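Gluconate kinase (Lactobacillus acidophilus, PDB 3LL3) probably transfers phosphate from ATP to a sugar such as gluconate, and binds D-xylulose and ATP in this crystal. Local coordinates at residues Ile74-Gln79 with Tyr160-Leu165; Ile7-Asp10 with Ala15-Gly18; Gly156-Ile161 with Thr173-Gly178. All blocks are in the same frame, centred on the assembly; numbering follows the deposited sequence.

Contact 1. Residues Ile74-Gln79 with Tyr160-Leu165; sequences ISWSSQ and YIIFRL. With XUL (D-xylulose), chain E.
The indole of Trp76 overlaps the flank of helix 157-166, where Ile161, Ile162 and Leu165 meet it with methyl groups. Ile162 brings CD1 over one face of the ring, standing 4.2 Å from Trp76 CD1. The other face carries Ile74 CG2, a neighbour along the strand, offset toward the rim, and the indole is thereby held between two isoleucine methyls. The six-membered ring meets the other two residues. There Ile161 CG2 lies 3.7 Å from Trp76 CH2 and Leu165 CD1 lies 3.9 Å from Trp76 CZ2, both arriving obliquely. With CG beside the backbone N and anti to the carbonyl carbon (chi1 -56°), the indole swings off the strand to span a gap that the backbones leave wide: the closest approach of the two axes is 11.2 Å, with the directions nearly opposed at 154°. No hydrogen bond crosses, so the attraction is apolar, and all four touching residues are buried.

On the helix, Arg164 folds back along Tyr160, laying CG over a face of the phenol ring while NH1 donates to Tyr160 OH at 2.7 Å, nearly in the guanidinium plane. At the end of the strand, Ser78 OG donates to a lone pair of Gln79 O at 3.0 Å, in the carbonyl plane. Gln79 belongs to the sugar pocket, and its CA comes to 3.5 Å from O5 of the bound D-xylulose.

The layer is characteristic of the actin-ATPase clan, in which helices pack on a mixed sheet. Met9 and Val11 of strand 4-11 and Val56 of helix 49-65 also touch the indole, while strand 232-238 adds Ile233 against Trp76 and Leu165 and Leu235 against Ile162.

Contact 2. Residues Ile7-Asp10 with Ala15-Gly18; sequences IGMD and ATKG
The carboxylate of Asp10 is met by Lys17 from above its plane: NZ sits 2.7 Å from Asp10 OD2 and about 54° out of that plane, forming a salt bridge. The other oxygen, Asp10 OD1, receives a weak hydrogen bond from Ser77 OG. Asp10 has CG anti to its own N (chi1 180°), and the lysine chain, bent at its last two torsions, runs beside it in the same direction, setting its methylene CE against the aspartate CB.

Beneath this pair, Asp10 and Lys17 form an antiparallel hydrogen-bonded pair, with Asp10 N giving to Lys17 O at 2.8 Å and Lys17 N to Asp10 O at 3.0 Å. Met9 and Gly18 form the next, non-hydrogen-bonded pair. On this opposite face the selenium of Met9, a selenomethionine, rests 3.8 Å from Gly18 CA, and its CE touches Thr16 CG2 at 3.6 Å. A CB on Gly18 would crowd the selenium. Thr16 turns its hydroxyl to Tyr35 OH, and Met9 and Thr16 both pack on Ile59 of helix 49-65.

Lys17 NZ also donates to Gln428 OE1. With a methionine in place of Lys17, Asp10 OD2 would probably lose its charged mate and Gln428 OE1 a donor, and the carboxylate would be less firmly fixed.

The hairpin is consistent with the first phosphate-binding hairpin of the actin-ATPase clan. The Lys17 side chain lies about 5 Å from the bound ATP, so that the salt bridge and the glutamine bond probably restrain the lysine near the nucleotide and the aspartate on the sugar side.

Contact 3. Residues Gly156-Ile161 with Thr173-Gly178; sequences GIKEYI and TTMAAG
The first turn of helix 157-166, bearing Lys158 and Glu159, faces Met175 of the short helix 173-176 without any hydrogen bond between the two backbones, and Gly156 stands at the N-cap of the longer helix with its carbonyl accepting Tyr160 N at 2.9 Å. Met175, a selenomethionine, makes the contact from its side. Its CG lies anti to the backbone N (chi1 -171°), which sends the chain across to the other helix, and bends at the next two torsions turn the methyl toward Lys158 and Ser78 of strand 70-78. CE touches Lys158 CE at 3.8 Å, the two chains crossing obliquely, and Met175 CG comes to 3.6 Å from Glu159 OE2, a plain van der Waals contact between a methylene and a carboxylate oxygen.

Glu159 bends at chi2 (71°) to bring OE1 back over the helix start, where Gly156 N gives it a weak bond at 2.7 Å. The glycine has no side chain to return the bond, and a CB on it would clash with OE1. In the N-terminal domain of this FGGY kinase the two helices are joined through the short strand 170-172, whose polar residues hold the charged ends: Thr171 OG1 bonds Glu159 OE2, and Asp172 OD2 makes a salt bridge with Lys158 NZ, which also donates to Leu235 O. The buried ammonium thus has two acceptors, and the methylenes of Lys158 are left to pack on the selenomethionine.

Just after Met175, Gly178 N bonds Met175 O at 3.0 Å. Gly178 O accepts a hydrogen bond from His81 ND1, whose NE2 is hydrogen-bonded to the bound D-xylulose; the sugar lies about 8 Å from the side chain of Met175.

In the fold
Contacts 1 and 3 are buried, whereas contact 2 is partly buried, with a salt bridge whose lysine lies near the nucleotide. Contacts 1 and 3 share helix 157-166: its later turns pack on the sheet through hydrocarbon, while its first turn mixes methylene packing with charges answered from strand 170-172. Contact 2 is pairing within the sheet itself, and it adjoins contact 1 because strands 4-11 and 70-78 are neighbours; Met9 CB packs 3.4 Å from Trp76 CE3. Ser78 in turn joins contacts 1 and 3, its CB lying 3.6 Å from Met175 CE. Contacts 2 and 3 do not touch, their nearest atoms being about 6 Å apart.

Contact 1. Residues Ile74-Gln79 with Tyr160-Leu165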
loop_
_atom_site.group_PDB
_atom_site.type_symbol
_atom_site.label_atom_id
_atom_site.label_comp_id
_atom_site.label_asym_id
_atom_site.label_seq_id
_atom_site.Cartn_x
_atom_site.Cartn_y
_atom_site.Cartn_z
ATOM N N ILE A 74 -23.648 27.674 34.794
ATOM C CA ILE A 74 -22.525 27.393 33.914
ATOM C C ILE A 74 -22.273 25.885 33.975
ATOM O O ILE A 74 -22.016 25.335 35.050
ATOM C CB ILE A 74 -21.269 28.145 34.349
ATOM C CG1 ILE A 74 -21.540 29.649 34.384
ATOM C CG2 ILE A 74 -20.100 27.851 33.429
ATOM C CD1 ILE A 74 -20.411 30.425 35.048
ATOM N N SER A 75 -22.370 25.222 32.824
ATOM C CA SER A 75 -22.220 23.777 32.756
ATOM C C SER A 75 -20.985 23.395 31.936
ATOM O O SER A 75 -20.482 24.192 31.130
ATOM C CB SER A 75 -23.487 23.155 32.164
ATOM O OG SER A 75 -23.468 21.742 32.292
ATOM N N TRP A 76 -20.518 22.161 32.122
ATOM C CA TRP A 76 -19.178 21.790 31.674
ATOM C C TRP A 76 -19.140 20.523 30.840
ATOM O O TRP A 76 -19.744 19.513 31.201
ATOM C CB TRP A 76 -18.240 21.663 32.887
ATOM C CG TRP A 76 -18.209 22.909 33.692
ATOM C CD1 TRP A 76 -19.052 23.249 34.711
ATOM C CD2 TRP A 76 -17.304 24.005 33.534
ATOM N NE1 TRP A 76 -18.724 24.496 35.200
ATOM C CE2 TRP A 76 -17.647 24.974 34.497
ATOM C CE3 TRP A 76 -16.224 24.256 32.677
ATOM C CZ2 TRP A 76 -16.957 26.177 34.620
ATOM C CZ3 TRP A 76 -15.542 25.450 32.801
ATOM C CH2 TRP A 76 -15.918 26.400 33.763
ATOM N N SER A 77 -18.453 20.611 29.702
ATOM C CA SER A 77 -18.056 19.463 28.906
ATOM C C SER A 77 -16.527 19.487 28.904
ATOM O O SER A 77 -15.922 20.562 28.858
ATOM C CB SER A 77 -18.597 19.583 27.485
ATOM O OG SER A 77 -18.083 18.551 26.667
ATOM N N SER A 78 -15.892 18.325 29.011
ATOM C CA SER A 78 -14.445 18.307 29.206
ATOM C C SER A 78 -13.752 17.128 28.519
ATOM O O SER A 78 -14.309 16.032 28.458
ATOM C CB SER A 78 -14.134 18.289 30.711
ATOM O OG SER A 78 -12.747 18.130 30.950
ATOM N N GLN A 79 -12.539 17.369 28.022
ATOM C CA GLN A 79 -11.650 16.306 27.590
ATOM C C GLN A 79 -11.578 15.242 28.686
ATOM O O GLN A 79 -11.811 15.533 29.852
ATOM C CB GLN A 79 -10.247 16.864 27.367
ATOM C CG GLN A 79 -9.614 17.370 28.649
ATOM C CD GLN A 79 -8.320 18.132 28.420
ATOM O OE1 GLN A 79 -8.320 19.349 28.218
ATOM N NE2 GLN A 79 -7.206 17.422 28.496
ATOM N N TYR A 160 -10.295 20.199 38.582
ATOM C CA TYR A 160 -9.426 21.313 38.904
ATOM C C TYR A 160 -10.151 22.642 38.776
ATOM O O TYR A 160 -10.156 23.446 39.719
ATOM C CB TYR A 160 -8.193 21.329 38.000
ATOM C CG TYR A 160 -7.307 22.527 38.301
ATOM C CD1 TYR A 160 -6.597 22.603 39.485
ATOM C CD2 TYR A 160 -7.208 23.591 37.411
ATOM C CE1 TYR A 160 -5.804 23.700 39.777
ATOM C CE2 TYR A 160 -6.411 24.693 37.692
ATOM C CZ TYR A 160 -5.713 24.741 38.876
ATOM O OH TYR A 160 -4.918 25.838 39.152
ATOM N N ILE A 161 -10.747 22.870 37.592
ATOM C CA ILE A 161 -11.480 24.097 37.320
ATOM C C ILE A 161 -12.568 24.308 38.353
ATOM O O ILE A 161 -12.646 25.368 38.978
ATOM C CB ILE A 161 -12.097 24.108 35.900
ATOM C CG1 ILE A 161 -10.987 24.101 34.849
ATOM C CG2 ILE A 161 -12.989 25.319 35.716
ATOM C CD1 ILE A 161 -11.437 23.653 33.455
ATOM N N ILE A 162 -13.411 23.306 38.543
ATOM C CA ILE A 162 -14.501 23.464 39.486
ATOM C C ILE A 162 -13.973 23.697 40.909
ATOM O O ILE A 162 -14.596 24.393 41.706
ATOM C CB ILE A 162 -15.456 22.278 39.409
ATOM C CG1 ILE A 162 -16.167 22.323 38.045
ATOM C CG2 ILE A 162 -16.468 22.312 40.560
ATOM C CD1 ILE A 162 -17.009 21.126 37.735
ATOM N N PHE A 163 -12.811 23.132 41.208
ATOM C CA PHE A 163 -12.240 23.283 42.538
ATOM C C PHE A 163 -11.813 24.730 42.733
ATOM O O PHE A 163 -12.067 25.328 43.781
ATOM C CB PHE A 163 -11.050 22.350 42.726
ATOM C CG PHE A 163 -10.326 22.549 44.027
ATOM C CD1 PHE A 163 -10.984 22.369 45.233
ATOM C CD2 PHE A 163 -8.986 22.909 44.043
ATOM C CE1 PHE A 163 -10.318 22.546 46.445
ATOM C CE2 PHE A 163 -8.304 23.085 45.260
ATOM C CZ PHE A 163 -8.975 22.905 46.454
ATOM N N ARG A 164 -11.181 25.298 41.712
ATOM C CA ARG A 164 -10.744 26.675 41.806
ATOM C C ARG A 164 -11.955 27.568 42.038
ATOM O O ARG A 164 -11.886 28.506 42.828
ATOM C CB ARG A 164 -9.975 27.100 40.557
ATOM C CG ARG A 164 -8.588 26.471 40.426
ATOM C CD ARG A 164 -7.568 27.104 41.380
ATOM N NE ARG A 164 -7.443 28.543 41.173
ATOM C CZ ARG A 164 -6.675 29.114 40.249
ATOM N NH1 ARG A 164 -5.938 28.374 39.436
ATOM N NH2 ARG A 164 -6.654 30.438 40.128
ATOM N N LEU A 165 -13.074 27.261 41.380
ATOM C CA LEU A 165 -14.267 28.111 41.482
ATOM C C LEU A 165 -15.062 27.999 42.795
ATOM O O LEU A 165 -15.639 28.991 43.255
ATOM C CB LEU A 165 -15.205 27.888 40.283
ATOM C CG LEU A 165 -14.681 28.368 38.934
ATOM C CD1 LEU A 165 -15.601 27.877 37.802
ATOM C CD2 LEU A 165 -14.560 29.883 38.902
HETATM C C1 XUL E . -13.164 9.567 24.445
HETATM C C2 XUL E . -11.682 9.157 24.488
HETATM C C3 XUL E . -10.575 10.177 24.105
HETATM C C4 XUL E . -11.021 11.651 24.023
HETATM C C5 XUL E . -11.316 12.288 25.394
HETATM O O1 XUL E . -13.835 8.833 23.449
HETATM O O2 XUL E . -11.394 8.019 24.775
HETATM O O3 XUL E . -10.059 9.849 22.839
HETATM O O4 XUL E . -9.981 12.371 23.402
HETATM O O5 XUL E . -11.190 13.689 25.343
#

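Contact 2. Residues Ile7-Asp10 with Ala15-Gly18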
loop_
_atom_site.group_PDB
_atom_site.type_symbol
_atom_site.label_atom_id
_atom_site.label_comp_id
_atom_site.label_asym_id
_atom_site.label_seq_id
_atom_site.Cartn_x
_atom_site.Cartn_y
_atom_site.Cartn_z
ATOM N N ILE A 7 -24.464 29.242 30.283
ATOM C CA ILE A 7 -23.224 29.084 29.538
ATOM C C ILE A 7 -22.812 27.621 29.539
ATOM O O ILE A 7 -22.815 26.962 30.581
ATOM C CB ILE A 7 -22.095 29.939 30.114
ATOM C CG1 ILE A 7 -22.441 31.421 30.004
ATOM C CG2 ILE A 7 -20.801 29.669 29.405
ATOM C CD1 ILE A 7 -21.412 32.315 30.687
ATOM N N GLY A 8 -22.496 27.104 28.356
ATOM C CA GLY A 8 -21.945 25.769 28.244
ATOM C C GLY A 8 -20.486 25.894 27.879
ATOM O O GLY A 8 -20.139 26.619 26.948
HETATM N N MSE A 9 -19.631 25.208 28.629
HETATM C CA MSE A 9 -18.195 25.282 28.438
HETATM C C MSE A 9 -17.697 23.956 27.914
HETATM O O MSE A 9 -18.190 22.912 28.317
HETATM C CB MSE A 9 -17.509 25.560 29.772
HETATM C CG MSE A 9 -17.971 26.848 30.448
HETATM SE SE MSE A 9 -17.293 28.410 29.491
HETATM C CE MSE A 9 -15.376 28.259 29.896
ATOM N N ASP A 10 -16.698 24.002 27.042
ATOM C CA ASP A 10 -16.117 22.806 26.472
ATOM C C ASP A 10 -14.603 22.876 26.638
ATOM O O ASP A 10 -13.921 23.580 25.896
ATOM C CB ASP A 10 -16.473 22.742 24.998
ATOM C CG ASP A 10 -15.903 21.522 24.309
ATOM O OD1 ASP A 10 -16.110 20.395 24.820
ATOM O OD2 ASP A 10 -15.273 21.697 23.235
ATOM N N ALA A 15 -7.717 24.117 23.418
ATOM C CA ALA A 15 -8.600 25.271 23.617
ATOM C C ALA A 15 -9.903 24.946 24.323
ATOM O O ALA A 15 -10.413 23.839 24.237
ATOM C CB ALA A 15 -8.892 25.979 22.279
ATOM N N THR A 16 -10.427 25.930 25.032
ATOM C CA THR A 16 -11.758 25.849 25.613
ATOM C C THR A 16 -12.691 26.730 24.786
ATOM O O THR A 16 -12.281 27.795 24.314
ATOM C CB THR A 16 -11.762 26.364 27.072
ATOM O OG1 THR A 16 -11.015 25.464 27.900
ATOM C CG2 THR A 16 -13.200 26.499 27.611
ATOM N N LYS A 17 -13.933 26.288 24.606
ATOM C CA LYS A 17 -14.947 27.110 23.954
ATOM C C LYS A 17 -16.112 27.313 24.903
ATOM O O LYS A 17 -16.553 26.380 25.564
ATOM C CB LYS A 17 -15.482 26.432 22.702
ATOM C CG LYS A 17 -14.476 25.643 21.918
ATOM C CD LYS A 17 -15.189 24.698 20.947
ATOM C CE LYS A 17 -16.352 23.966 21.631
ATOM N NZ LYS A 17 -16.578 22.593 21.093
ATOM N N GLY A 18 -16.621 28.533 24.967
ATOM C CA GLY A 18 -17.829 28.792 25.721
ATOM C C GLY A 18 -18.937 29.239 24.790
ATOM O O GLY A 18 -18.692 29.976 23.831
#

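Contact 3. Residues Gly156-Ile161 with Thr173-Gly178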
loop_
_atom_site.group_PDB
_atom_site.type_symbol
_atom_site.label_atom_id
_atom_site.label_comp_id
_atom_site.label_asym_id
_atom_site.label_seq_id
_atom_site.Cartn_x
_atom_site.Cartn_y
_atom_site.Cartn_z
ATOM N N GLY A 156 -8.780 15.410 37.533
ATOM C CA GLY A 156 -8.706 15.792 36.133
ATOM C C GLY A 156 -8.931 17.282 36.002
ATOM O O GLY A 156 -9.291 17.949 36.974
ATOM N N ILE A 157 -8.735 17.808 34.799
ATOM C CA ILE A 157 -8.866 19.244 34.561
ATOM C C ILE A 157 -10.267 19.782 34.872
ATOM O O ILE A 157 -10.411 20.924 35.320
ATOM C CB ILE A 157 -8.500 19.609 33.105
ATOM C CG1 ILE A 157 -8.501 21.127 32.930
ATOM C CG2 ILE A 157 -9.491 18.961 32.131
ATOM C CD1 ILE A 157 -7.343 21.820 33.629
ATOM N N LYS A 158 -11.315 19.005 34.612
ATOM C CA LYS A 158 -12.632 19.519 34.963
ATOM C C LYS A 158 -12.755 19.710 36.488
ATOM O O LYS A 158 -13.251 20.738 36.940
ATOM C CB LYS A 158 -13.794 18.697 34.390
ATOM C CG LYS A 158 -15.177 19.218 34.850
ATOM C CD LYS A 158 -16.341 18.711 33.959
ATOM C CE LYS A 158 -16.713 17.252 34.266
ATOM N NZ LYS A 158 -17.530 17.139 35.526
ATOM N N GLU A 159 -12.297 18.727 37.263
ATOM C CA GLU A 159 -12.285 18.819 38.728
ATOM C C GLU A 159 -11.456 20.020 39.195
ATOM O O GLU A 159 -11.861 20.759 40.084
ATOM C CB GLU A 159 -11.714 17.542 39.354
ATOM C CG GLU A 159 -12.583 16.310 39.180
ATOM C CD GLU A 159 -12.576 15.840 37.747
ATOM O OE1 GLU A 159 -11.455 15.668 37.207
ATOM O OE2 GLU A 159 -13.680 15.681 37.157
ATOM N N TYR A 160 -10.295 20.199 38.582
ATOM C CA TYR A 160 -9.426 21.313 38.904
ATOM C C TYR A 160 -10.151 22.642 38.776
ATOM O O TYR A 160 -10.156 23.446 39.719
ATOM C CB TYR A 160 -8.193 21.329 38.000
ATOM C CG TYR A 160 -7.307 22.527 38.301
ATOM C CD1 TYR A 160 -6.597 22.603 39.485
ATOM C CD2 TYR A 160 -7.208 23.591 37.411
ATOM C CE1 TYR A 160 -5.804 23.700 39.777
ATOM C CE2 TYR A 160 -6.411 24.693 37.692
ATOM C CZ TYR A 160 -5.713 24.741 38.876
ATOM O OH TYR A 160 -4.918 25.838 39.152
ATOM N N ILE A 161 -10.747 22.870 37.592
ATOM C CA ILE A 161 -11.480 24.097 37.320
ATOM C C ILE A 161 -12.568 24.308 38.353
ATOM O O ILE A 161 -12.646 25.368 38.978
ATOM C CB ILE A 161 -12.097 24.108 35.900
ATOM C CG1 ILE A 161 -10.987 24.101 34.849
ATOM C CG2 ILE A 161 -12.989 25.319 35.716
ATOM C CD1 ILE A 161 -11.437 23.653 33.455
ATOM N N THR A 173 -19.895 10.849 37.222
ATOM C CA THR A 173 -19.760 9.462 36.822
ATOM C C THR A 173 -19.072 9.292 35.447
ATOM O O THR A 173 -18.236 8.425 35.301
ATOM C CB THR A 173 -21.136 8.784 36.762
ATOM O OG1 THR A 173 -21.813 8.944 38.021
ATOM C CG2 THR A 173 -20.991 7.324 36.438
ATOM N N THR A 174 -19.434 10.099 34.442
ATOM C CA THR A 174 -18.893 9.873 33.087
ATOM C C THR A 174 -17.406 10.196 33.037
ATOM O O THR A 174 -16.663 9.658 32.213
ATOM C CB THR A 174 -19.607 10.720 31.987
ATOM O OG1 THR A 174 -19.119 12.063 32.036
ATOM C CG2 THR A 174 -21.111 10.717 32.170
HETATM N N MSE A 175 -16.969 11.085 33.921
HETATM C CA MSE A 175 -15.560 11.456 33.965
HETATM C C MSE A 175 -14.754 10.429 34.784
HETATM O O MSE A 175 -13.622 10.110 34.442
HETATM C CB MSE A 175 -15.394 12.869 34.525
HETATM C CG MSE A 175 -13.993 13.410 34.395
HETATM SE SE MSE A 175 -13.368 13.663 32.557
HETATM C CE MSE A 175 -14.686 15.007 31.979
ATOM N N ALA A 176 -15.348 9.919 35.858
ATOM C CA ALA A 176 -14.743 8.831 36.621
ATOM C C ALA A 176 -14.593 7.617 35.688
ATOM O O ALA A 176 -13.642 6.836 35.807
ATOM C CB ALA A 176 -15.609 8.487 37.824
ATOM N N ALA A 177 -15.531 7.500 34.738
ATOM C CA ALA A 177 -15.520 6.420 33.767
ATOM C C ALA A 177 -14.283 6.448 32.867
ATOM O O ALA A 177 -13.913 5.419 32.313
ATOM C CB ALA A 177 -16.824 6.412 32.926
ATOM N N GLY A 178 -13.635 7.610 32.743
ATOM C CA GLY A 178 -12.416 7.716 31.943
ATOM C C GLY A 178 -11.094 7.520 32.699
ATOM O O GLY A 178 -10.012 7.695 32.114
#